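Local structure of carbohydrate binding module family 33 and 10 domain protein (Teredinibacter turnerae, 6RW7) at residues Q18-P23 / S43-F48; A33-A38 / Y80-N85; M49-H54 / R194-V199; L131-F136 / V180-W185. The protein is a copper-dependent lytic polysaccharide monooxygenase of family AA10, deposited here as its LPMO domain, which probably cleaves cellulose chains by oxidation. All blocks are in the same frame, centred on the assembly; numbering follows the deposited sequence. Where two conformers were deposited one is given.

Contact 1 of 4, residues Q18-P23 / S43-F48; sequences QKPDNP and SHWYNF
K19 and Y46 cross at about a right angle, the lysine's aliphatic chain lying over one face of the phenol ring. K19 CD stands above the rim side of that face, 4.0 Å from the ring centroid, a CH-pi contact, and K19 CE meets Y46 CE2 at 3.7 Å. Lysine suits the place because its methylenes cover the ring while NZ reaches G15 O. D21 and Y46 approach tip to tip. In one of two D21 conformers Y46 OH donates to D21 OD1 at 2.6 Å on the syn side, the carboxylate and ring planes 79° apart, so the bond may hold only part of the time. There chi1 of 42° sets D21 CG between the backbone N and the carbonyl carbon, and OD1 lies at the edge of the Y46 ring, near its plane. K19 to N22 form a type I beta turn that faces the 3-10 turn 43-46; both lie in the partly helical stretch between strands 3-6 and 96-101, which probably contributes to the substrate-facing surface, as in AA10 relatives. P20, common at the second position of such turns, sets its CG 3.5 Å from W45 CD1. That indole is buried, meeting F32 and Y80 edge-to-face.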
# COMPACT_ATOMS: atom_id res chain seq x y z
N GLN A 18 5.61 -9.15 11.45
CA GLN A 18 5.12 -10.48 11.88
C GLN A 18 5.23 -11.45 10.71
O GLN A 18 4.83 -11.11 9.58
CB GLN A 18 3.68 -10.40 12.39
CG GLN A 18 3.51 -9.47 13.58
CD GLN A 18 4.28 -10.01 14.76
OE1 GLN A 18 4.32 -11.22 15.00
NE2 GLN A 18 4.95 -9.12 15.48
N LYS A 19 5.76 -12.64 11.00
CA LYS A 19 5.84 -13.77 10.05
C LYS A 19 4.98 -14.91 10.58
O LYS A 19 4.93 -15.15 11.79
CB LYS A 19 7.25 -14.32 9.90
CG LYS A 19 8.36 -13.32 9.61
CD LYS A 19 8.24 -12.76 8.25
CE LYS A 19 9.51 -12.06 7.82
NZ LYS A 19 9.73 -10.85 8.63
N PRO A 20 4.26 -15.61 9.69
CA PRO A 20 3.25 -16.56 10.15
C PRO A 20 3.83 -17.80 10.83
O PRO A 20 3.12 -18.45 11.62
CB PRO A 20 2.49 -16.93 8.87
CG PRO A 20 3.50 -16.66 7.76
CD PRO A 20 4.27 -15.45 8.23
N ASP A 21 5.09 -18.13 10.55
CA ASP A 21 5.71 -19.33 11.15
C ASP A 21 6.30 -19.00 12.53
O ASP A 21 6.75 -19.94 13.21
CB ASP A 21 6.67 -20.00 10.15
CG ASP A 21 7.57 -19.08 9.33
OD1 ASP A 21 7.27 -17.87 9.20
OD2 ASP A 21 8.55 -19.61 8.78
N ASN A 22 6.28 -17.75 12.98
CA ASN A 22 6.88 -17.39 14.29
C ASN A 22 6.42 -16.01 14.74
O ASN A 22 7.22 -15.13 15.07
CB ASN A 22 8.41 -17.48 14.26
CG ASN A 22 9.07 -16.38 13.46
OD1 ASN A 22 8.47 -15.81 12.55
ND2 ASN A 22 10.30 -16.06 13.83
N PRO A 23 5.10 -15.77 14.84
CA PRO A 23 4.66 -14.44 15.26
C PRO A 23 4.98 -14.13 16.72
O PRO A 23 5.05 -15.05 17.55
CB PRO A 23 3.15 -14.45 15.04
CG PRO A 23 2.78 -15.91 15.02
CD PRO A 23 3.99 -16.69 14.57
N SER A 43 4.79 -19.24 3.41
CA SER A 43 6.05 -18.71 2.85
C SER A 43 5.76 -17.47 2.00
O SER A 43 6.67 -16.64 1.82
CB SER A 43 6.77 -19.76 2.07
OG SER A 43 6.01 -20.12 0.93
N HIS A 44 4.54 -17.31 1.51
CA HIS A 44 4.21 -16.17 0.62
C HIS A 44 4.45 -14.82 1.32
O HIS A 44 4.75 -13.81 0.61
CB HIS A 44 2.78 -16.29 0.11
CG HIS A 44 2.59 -17.42 -0.82
ND1 HIS A 44 1.35 -17.80 -1.28
CD2 HIS A 44 3.49 -18.24 -1.41
CE1 HIS A 44 1.50 -18.80 -2.13
NE2 HIS A 44 2.79 -19.08 -2.24
N TRP A 45 4.28 -14.77 2.64
CA TRP A 45 4.38 -13.49 3.41
C TRP A 45 5.83 -13.01 3.44
O TRP A 45 6.08 -11.83 3.71
CB TRP A 45 3.81 -13.65 4.81
CG TRP A 45 2.38 -14.08 4.86
CD1 TRP A 45 1.91 -15.35 4.92
CD2 TRP A 45 1.23 -13.21 4.91
NE1 TRP A 45 0.54 -15.35 4.94
CE2 TRP A 45 0.10 -14.05 4.96
CE3 TRP A 45 1.03 -11.83 4.91
CZ2 TRP A 45 -1.20 -13.55 5.03
CZ3 TRP A 45 -0.25 -11.33 5.01
CH2 TRP A 45 -1.35 -12.19 5.02
N TYR A 46 6.78 -13.88 3.13
CA TYR A 46 8.20 -13.48 3.01
C TYR A 46 8.40 -12.58 1.79
O TYR A 46 9.40 -11.87 1.73
CB TYR A 46 9.13 -14.70 3.05
CG TYR A 46 9.21 -15.28 4.44
CD1 TYR A 46 8.17 -16.02 4.98
CD2 TYR A 46 10.28 -14.97 5.26
CE1 TYR A 46 8.23 -16.50 6.29
CE2 TYR A 46 10.37 -15.46 6.55
CZ TYR A 46 9.33 -16.22 7.07
OH TYR A 46 9.42 -16.70 8.36
N ASN A 47 7.48 -12.61 0.83
CA ASN A 47 7.53 -11.74 -0.38
C ASN A 47 6.70 -10.47 -0.18
O ASN A 47 6.11 -9.96 -1.14
CB ASN A 47 7.08 -12.52 -1.63
CG ASN A 47 8.23 -12.86 -2.53
OD1 ASN A 47 8.30 -13.97 -3.07
ND2 ASN A 47 9.13 -11.92 -2.70
N PHE A 48 6.73 -9.93 1.03
CA PHE A 48 5.93 -8.74 1.38
C PHE A 48 6.40 -7.53 0.57
O PHE A 48 5.67 -6.54 0.43
CB PHE A 48 6.03 -8.43 2.87
CG PHE A 48 7.40 -8.20 3.43
CD1 PHE A 48 7.95 -6.93 3.46
CD2 PHE A 48 8.13 -9.24 3.98
CE1 PHE A 48 9.19 -6.71 4.04
CE2 PHE A 48 9.37 -9.01 4.56
CZ PHE A 48 9.90 -7.75 4.58

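Contact 2 of 4, residues A33-A38 / Y80-N85; sequences ANYRAA and YDTPAN
Y35 and T82 bring the two backbones closest, their CA atoms 6.0 Å apart where the last turn of helix 29-37 passes the loop 80-85. The loop leaves a short 3-10 turn at D81 and runs extended through T82, P83 and A84. On the helix side A37 N still bonds A33 O, whereas A38 N reaches N34 O and Y35 O only weakly, as the helix runs out.

N34 makes the polar link. Its ND2 donates to P83 O at 2.9 Å in a nearly straight bond, 167° at the hydrogen; the oxygen lies close to the amide plane, while the donor is tilted 18° from the carbonyl plane. A chi2 of -4° eclipses OD1 with CA, which leaves ND2 pointing away from CA toward the loop. Asparagine fits because its short amide spans the gap, offering an N-H to the carbonyl of P83, in a segment that is loop rather than strand. The contact ties helix 29-37 to the long loop between strands 52-54 and 89-90, both within the stretch between strands 3-6 and 96-101 of the LPMO domain, away from the copper sites; E30, one turn earlier on the helix, accepts a second bond from N85 N.

T82, beta-branched and buried, divides its two groups. CG2 packs against N34 CB at 3.5 Å. OG1, which hydrogen-bonds the carbonyl of P79, lies 3.3 Å from Y35 CD1, the two side chains crossing at about a right angle. Y35 OH pairs with H44, and A84 CB rests 4.0 Å from N34 ND2.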
# COMPACT_ATOMS: atom_id res chain seq x y z
N ALA A 33 -4.34 -16.79 9.15
CA ALA A 33 -5.26 -17.94 9.22
C ALA A 33 -6.20 -17.99 8.02
O ALA A 33 -6.37 -19.04 7.39
CB ALA A 33 -6.01 -17.88 10.52
N ASN A 34 -6.77 -16.85 7.64
CA ASN A 34 -7.74 -16.78 6.53
C ASN A 34 -6.99 -17.08 5.23
O ASN A 34 -7.56 -17.74 4.39
CB ASN A 34 -8.46 -15.43 6.49
CG ASN A 34 -9.42 -15.23 7.64
OD1 ASN A 34 -9.63 -16.13 8.46
ND2 ASN A 34 -10.01 -14.04 7.74
N TYR A 35 -5.73 -16.69 5.11
CA TYR A 35 -4.97 -16.99 3.87
C TYR A 35 -4.74 -18.50 3.80
O TYR A 35 -4.94 -19.08 2.74
CB TYR A 35 -3.69 -16.15 3.84
CG TYR A 35 -2.97 -16.21 2.53
CD1 TYR A 35 -3.55 -15.77 1.35
CD2 TYR A 35 -1.65 -16.64 2.48
CE1 TYR A 35 -2.86 -15.80 0.15
CE2 TYR A 35 -0.95 -16.66 1.29
CZ TYR A 35 -1.55 -16.23 0.12
OH TYR A 35 -0.88 -16.27 -1.07
N ARG A 36 -4.30 -19.14 4.89
CA ARG A 36 -4.10 -20.62 4.86
C ARG A 36 -5.43 -21.31 4.51
O ARG A 36 -5.44 -22.27 3.71
CB ARG A 36 -3.56 -21.13 6.20
CG ARG A 36 -2.09 -20.84 6.46
CD ARG A 36 -1.60 -21.54 7.72
NE ARG A 36 -2.26 -21.07 8.93
CZ ARG A 36 -1.86 -20.04 9.68
NH1 ARG A 36 -0.78 -19.33 9.35
NH2 ARG A 36 -2.55 -19.71 10.75
N ALA A 37 -6.53 -20.83 5.08
CA ALA A 37 -7.86 -21.44 4.87
C ALA A 37 -8.24 -21.38 3.38
O ALA A 37 -8.94 -22.30 2.91
CB ALA A 37 -8.88 -20.79 5.75
N ALA A 38 -7.76 -20.38 2.65
CA ALA A 38 -8.06 -20.17 1.22
C ALA A 38 -7.04 -20.88 0.33
O ALA A 38 -7.10 -20.73 -0.90
CB ALA A 38 -8.09 -18.68 0.94
N TYR A 80 -2.21 -10.03 0.72
CA TYR A 80 -2.71 -8.69 1.13
C TYR A 80 -4.13 -8.45 0.62
O TYR A 80 -4.72 -7.44 1.04
CB TYR A 80 -1.68 -7.64 0.73
CG TYR A 80 -0.35 -7.99 1.36
CD1 TYR A 80 -0.19 -7.93 2.74
CD2 TYR A 80 0.67 -8.55 0.61
CE1 TYR A 80 0.97 -8.36 3.36
CE2 TYR A 80 1.82 -9.00 1.22
CZ TYR A 80 1.98 -8.90 2.59
OH TYR A 80 3.12 -9.35 3.18
N ASP A 81 -4.68 -9.35 -0.19
CA ASP A 81 -6.10 -9.29 -0.63
C ASP A 81 -7.00 -10.01 0.37
O ASP A 81 -8.21 -9.78 0.32
CB ASP A 81 -6.27 -9.90 -2.02
CG ASP A 81 -5.59 -9.09 -3.09
OD1 ASP A 81 -5.79 -7.84 -3.09
OD2 ASP A 81 -4.88 -9.70 -3.92
N THR A 82 -6.45 -10.87 1.22
CA THR A 82 -7.24 -11.73 2.14
C THR A 82 -8.24 -10.87 2.93
O THR A 82 -7.84 -9.97 3.65
CB THR A 82 -6.30 -12.48 3.08
OG1 THR A 82 -5.35 -13.19 2.27
CG2 THR A 82 -7.05 -13.46 3.95
N PRO A 83 -9.55 -11.19 2.91
CA PRO A 83 -10.47 -10.58 3.86
C PRO A 83 -10.08 -10.93 5.30
O PRO A 83 -9.85 -12.11 5.60
CB PRO A 83 -11.84 -11.17 3.49
CG PRO A 83 -11.67 -11.62 2.07
CD PRO A 83 -10.24 -12.11 1.99
N ALA A 84 -9.95 -9.92 6.14
CA ALA A 84 -9.63 -10.08 7.58
C ALA A 84 -9.84 -8.79 8.34
O ALA A 84 -9.94 -7.72 7.70
CB ALA A 84 -8.17 -10.47 7.76
N ASN A 85 -9.89 -8.88 9.65
CA ASN A 85 -9.66 -7.72 10.55
C ASN A 85 -8.14 -7.49 10.59
O ASN A 85 -7.46 -8.05 11.46
CB ASN A 85 -10.27 -7.92 11.94
CG ASN A 85 -10.33 -6.63 12.74
OD1 ASN A 85 -9.76 -5.62 12.33
ND2 ASN A 85 -11.02 -6.66 13.87

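Contact 3 of 4, residues M49-H54 / R194-V199; sequences MSVVAH and RFFSCV
V52 and F195 face each other as a non-hydrogen-bonded antiparallel pair, with A53 and R194 the hydrogen-bonded pair next to it. A53 N donates to R194 O and R194 N returns a bond of 2.9 Å to A53 O; beyond V52, F196 N bonds V51 O at 3.0 Å. Strand 52-54 thus lies against strand 193-202, the two directions 145° apart.

From F195 CB, 3.7 Å from V51 O, the side chain starts out beside the carbonyl that also receives the F196 N-H. A chi1 of -64° sets CG beside the backbone N, and the ring runs out beside V52. F195 CD2 touches both V51 O and M49 O, the latter at 3.7 Å. F195 CE2 then meets V52 CG2 at 3.5 Å, and CZ stays against the same methyl; valine and phenylalanine lie side by side, pointing the same way. On the face shared by A53 and R194, A53 CB touches the edge of the F196 ring, with F196 CE1 3.8 Å away. Alanine suits this position, its single methyl fitting beside the ring, while R194 leads off to salt bridges with E184 and E113.

The F195 ring comes to about 3 Å, nearest atoms, from the copper(I) ion held by H1 and H107. As in many AA10 enzymes, a phenylalanine here probably occupies the axial side of the copper: a hydrocarbon ring has no donor atom to offer the metal, so it probably shields that side without ligating it.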
# COMPACT_ATOMS: atom_id res chain seq x y z
N MET A 49 7.61 -7.57 0.02
CA MET A 49 8.19 -6.45 -0.77
C MET A 49 7.88 -6.61 -2.27
O MET A 49 8.41 -5.82 -3.07
CB MET A 49 9.70 -6.36 -0.56
CG MET A 49 10.51 -7.47 -1.15
SD MET A 49 10.34 -9.12 -0.39
CE MET A 49 11.04 -8.82 1.23
N SER A 50 7.07 -7.59 -2.64
CA SER A 50 6.97 -8.03 -4.05
C SER A 50 5.53 -8.00 -4.55
O SER A 50 5.19 -8.90 -5.33
CB SER A 50 7.58 -9.39 -4.21
OG SER A 50 8.88 -9.41 -3.65
N VAL A 51 4.73 -7.03 -4.14
CA VAL A 51 3.39 -6.86 -4.76
C VAL A 51 3.62 -5.99 -5.99
O VAL A 51 3.82 -4.78 -5.83
CB VAL A 51 2.34 -6.27 -3.81
CG1 VAL A 51 0.99 -6.34 -4.49
CG2 VAL A 51 2.29 -6.99 -2.47
N VAL A 52 3.67 -6.61 -7.17
CA VAL A 52 4.35 -6.01 -8.35
C VAL A 52 3.60 -6.27 -9.65
O VAL A 52 2.99 -7.35 -9.82
CB VAL A 52 5.82 -6.48 -8.44
CG1 VAL A 52 5.94 -7.97 -8.71
CG2 VAL A 52 6.63 -5.68 -9.45
N ALA A 53 3.71 -5.29 -10.54
CA ALA A 53 3.25 -5.41 -11.94
C ALA A 53 4.19 -4.60 -12.82
O ALA A 53 5.07 -3.90 -12.30
CB ALA A 53 1.82 -4.93 -12.05
N HIS A 54 3.96 -4.64 -14.13
CA HIS A 54 4.74 -3.85 -15.10
C HIS A 54 3.75 -3.13 -16.01
O HIS A 54 3.54 -3.57 -17.12
CB HIS A 54 5.70 -4.75 -15.89
CG HIS A 54 6.75 -5.33 -15.02
ND1 HIS A 54 6.56 -6.50 -14.34
CD2 HIS A 54 7.98 -4.87 -14.69
CE1 HIS A 54 7.63 -6.75 -13.59
NE2 HIS A 54 8.52 -5.78 -13.83
N ARG A 194 6.06 -1.51 -11.04
CA ARG A 194 5.19 -0.76 -10.11
C ARG A 194 4.90 -1.65 -8.91
O ARG A 194 4.63 -2.84 -9.09
CB ARG A 194 3.90 -0.37 -10.82
CG ARG A 194 2.94 0.51 -10.02
CD ARG A 194 1.78 0.97 -10.91
NE ARG A 194 2.32 1.85 -11.93
CZ ARG A 194 2.40 3.18 -11.87
NH1 ARG A 194 1.83 3.88 -10.89
NH2 ARG A 194 3.07 3.83 -12.80
N PHE A 195 4.97 -1.07 -7.71
CA PHE A 195 4.72 -1.79 -6.44
C PHE A 195 3.50 -1.20 -5.77
O PHE A 195 3.20 -0.00 -5.96
CB PHE A 195 5.96 -1.74 -5.55
CG PHE A 195 7.12 -2.45 -6.19
CD1 PHE A 195 7.98 -1.76 -7.02
CD2 PHE A 195 7.30 -3.81 -6.00
CE1 PHE A 195 9.01 -2.43 -7.66
CE2 PHE A 195 8.32 -4.48 -6.66
CZ PHE A 195 9.16 -3.79 -7.49
N PHE A 196 2.76 -2.06 -5.08
CA PHE A 196 1.44 -1.74 -4.50
C PHE A 196 1.46 -1.95 -3.00
O PHE A 196 2.03 -2.91 -2.53
CB PHE A 196 0.35 -2.58 -5.16
CG PHE A 196 0.32 -2.45 -6.65
CD1 PHE A 196 1.11 -3.26 -7.45
CD2 PHE A 196 -0.44 -1.46 -7.25
CE1 PHE A 196 1.11 -3.10 -8.82
CE2 PHE A 196 -0.44 -1.30 -8.62
CZ PHE A 196 0.34 -2.12 -9.40
N SER A 197 0.77 -1.09 -2.26
CA SER A 197 0.76 -1.18 -0.79
C SER A 197 -0.55 -0.59 -0.26
O SER A 197 -0.91 0.53 -0.65
CB SER A 197 1.98 -0.51 -0.23
OG SER A 197 2.19 -0.80 1.14
N CYS A 198 -1.26 -1.35 0.56
CA CYS A 198 -2.49 -0.90 1.25
C CYS A 198 -2.20 -0.57 2.71
O CYS A 198 -1.48 -1.32 3.37
CB CYS A 198 -3.58 -1.96 1.20
SG CYS A 198 -4.42 -1.96 -0.40
N VAL A 199 -2.82 0.49 3.21
CA VAL A 199 -2.70 0.91 4.62
C VAL A 199 -4.09 0.95 5.23
O VAL A 199 -4.96 1.68 4.71
CB VAL A 199 -2.02 2.29 4.74
CG1 VAL A 199 -1.71 2.58 6.20
CG2 VAL A 199 -0.75 2.37 3.90

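Contact 4 of 4, residues L131-F136 / V180-W185; sequences LTWADF and VIFAEW
W133 presents the edge of its indole to the face of F182, a T-shaped (edge-to-face) pair with planes at 82° and centroids 5.3 Å apart. W133 CH2 does the touching, standing over the F182 ring toward its rim, 3.9 Å from F182 CE2. F182 belongs to strand 178-187 in the mixed sheet of the LPMO beta-sandwich, and the loop between strands 111-118 and 142-145 folds back over it here. The indole nitrogen is used too, NE1 hydrogen-bonding T64 OG1, while R58 makes a cation-pi contact with the ring.

F136 crosses F182 at about a right angle, its CE2 3.7 Å from F182 CB and 3.5 Å from V180 O. T132, four residues earlier, puts its carbonyl oxygen at the edge of this ring, in its plane. F136 CZ packs on V180 CG1, and L131 meets V180 tip to tip, L131 CD1 to V180 CG1 at 4.0 Å. Branched aliphatic side chains suit this buried spot, since their methyls fill the angles beside the rings. The loop is braced by a short 3-10 turn at 133-135, in front of which T132 N donates to D135 OD2 at 2.9 Å, coming from above the carboxylate plane.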
# COMPACT_ATOMS: atom_id res chain seq x y z
N LEU A 131 -11.87 -5.97 -0.61
CA LEU A 131 -12.07 -4.62 -1.16
C LEU A 131 -12.43 -4.73 -2.64
O LEU A 131 -12.00 -5.66 -3.33
CB LEU A 131 -10.79 -3.82 -0.96
CG LEU A 131 -10.41 -3.55 0.49
CD1 LEU A 131 -8.97 -3.02 0.57
CD2 LEU A 131 -11.40 -2.58 1.13
N THR A 132 -13.25 -3.79 -3.11
CA THR A 132 -13.62 -3.63 -4.53
C THR A 132 -13.30 -2.20 -4.93
O THR A 132 -13.17 -1.33 -4.03
CB THR A 132 -15.11 -3.91 -4.78
OG1 THR A 132 -15.87 -2.82 -4.26
CG2 THR A 132 -15.56 -5.21 -4.16
N TRP A 133 -13.24 -1.95 -6.23
CA TRP A 133 -12.98 -0.58 -6.73
C TRP A 133 -14.13 0.35 -6.34
O TRP A 133 -13.88 1.55 -6.17
CB TRP A 133 -12.68 -0.56 -8.23
CG TRP A 133 -11.36 -1.23 -8.48
CD1 TRP A 133 -11.15 -2.38 -9.17
CD2 TRP A 133 -10.09 -0.82 -7.95
NE1 TRP A 133 -9.83 -2.71 -9.12
CE2 TRP A 133 -9.15 -1.78 -8.38
CE3 TRP A 133 -9.64 0.26 -7.18
CZ2 TRP A 133 -7.80 -1.71 -8.07
CZ3 TRP A 133 -8.30 0.34 -6.88
CH2 TRP A 133 -7.40 -0.65 -7.29
N ALA A 134 -15.34 -0.17 -6.16
CA ALA A 134 -16.50 0.66 -5.74
C ALA A 134 -16.25 1.24 -4.34
O ALA A 134 -16.86 2.24 -4.01
CB ALA A 134 -17.75 -0.18 -5.77
N ASP A 135 -15.36 0.65 -3.54
CA ASP A 135 -15.03 1.17 -2.19
C ASP A 135 -14.15 2.43 -2.29
O ASP A 135 -14.07 3.15 -1.28
CB ASP A 135 -14.27 0.13 -1.37
CG ASP A 135 -15.08 -1.11 -1.04
OD1 ASP A 135 -16.31 -0.95 -0.83
OD2 ASP A 135 -14.47 -2.22 -0.96
N PHE A 136 -13.48 2.65 -3.41
CA PHE A 136 -12.41 3.67 -3.53
C PHE A 136 -12.85 4.84 -4.38
O PHE A 136 -13.68 4.69 -5.30
CB PHE A 136 -11.14 3.07 -4.13
CG PHE A 136 -10.39 2.24 -3.12
CD1 PHE A 136 -10.68 0.90 -2.92
CD2 PHE A 136 -9.40 2.82 -2.36
CE1 PHE A 136 -10.03 0.16 -1.95
CE2 PHE A 136 -8.74 2.07 -1.40
CZ PHE A 136 -9.04 0.75 -1.21
N VAL A 180 -9.20 2.71 4.07
CA VAL A 180 -8.02 2.06 3.46
C VAL A 180 -7.41 3.03 2.47
O VAL A 180 -8.15 3.66 1.70
CB VAL A 180 -8.38 0.75 2.76
CG1 VAL A 180 -7.12 0.13 2.18
CG2 VAL A 180 -9.08 -0.23 3.68
N ILE A 181 -6.09 3.12 2.51
CA ILE A 181 -5.31 3.85 1.48
C ILE A 181 -4.65 2.80 0.58
O ILE A 181 -4.01 1.88 1.09
CB ILE A 181 -4.32 4.82 2.14
CG1 ILE A 181 -5.10 5.92 2.85
CG2 ILE A 181 -3.32 5.37 1.13
CD1 ILE A 181 -4.30 6.80 3.77
N PHE A 182 -4.84 2.94 -0.73
CA PHE A 182 -4.24 2.07 -1.76
C PHE A 182 -3.18 2.93 -2.48
O PHE A 182 -3.51 4.01 -3.00
CB PHE A 182 -5.33 1.51 -2.69
CG PHE A 182 -4.77 1.02 -3.99
CD1 PHE A 182 -4.18 -0.23 -4.05
CD2 PHE A 182 -4.77 1.81 -5.13
CE1 PHE A 182 -3.61 -0.69 -5.22
CE2 PHE A 182 -4.21 1.34 -6.30
CZ PHE A 182 -3.62 0.10 -6.34
N ALA A 183 -1.93 2.47 -2.50
CA ALA A 183 -0.81 3.29 -2.99
C ALA A 183 0.04 2.51 -3.98
O ALA A 183 0.20 1.29 -3.86
CB ALA A 183 0.04 3.74 -1.83
N GLU A 184 0.65 3.27 -4.88
CA GLU A 184 1.53 2.73 -5.92
C GLU A 184 2.85 3.48 -5.94
O GLU A 184 2.85 4.72 -5.77
CB GLU A 184 0.89 2.88 -7.30
CG GLU A 184 -0.48 2.27 -7.42
CD GLU A 184 -1.12 2.44 -8.79
OE1 GLU A 184 -0.59 3.27 -9.60
OE2 GLU A 184 -2.13 1.76 -9.04
N TRP A 185 3.91 2.74 -6.22
CA TRP A 185 5.25 3.31 -6.49
C TRP A 185 5.61 2.85 -7.90
O TRP A 185 5.81 1.65 -8.08
CB TRP A 185 6.26 2.90 -5.42
CG TRP A 185 7.68 3.09 -5.81
CD1 TRP A 185 8.24 4.14 -6.49
CD2 TRP A 185 8.74 2.16 -5.53
NE1 TRP A 185 9.57 3.91 -6.68
CE2 TRP A 185 9.90 2.71 -6.11
CE3 TRP A 185 8.82 0.93 -4.87
CZ2 TRP A 185 11.13 2.05 -6.06
CZ3 TRP A 185 10.04 0.29 -4.81
CH2 TRP A 185 11.17 0.84 -5.41

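In the fold
All four contacts lie in the one LPMO domain. Contacts 1 and 2 sit in the partly helical stretch between strands 3-6 and 96-101, centres about 13 Å apart, and interleave along the chain; H44 of contact 1 bonds Y35 of contact 2. Y80 of contact 2 in turn packs on V51 of contact 3. Contacts 3 and 4 share the mixed sheet, where strands 193-202 and 178-187 are neighbours; their centres are about 12 Å apart, and contact 4 is nested in the chain loop that contact 3 closes. Segment 43-48 runs directly into 49-54, whose strand pairs with 193-202, and this carries the chain from contact 1 to the sheet beside the copper(I) site, whereas contacts 1 and 4, about 23 Å apart between centres, do not touch.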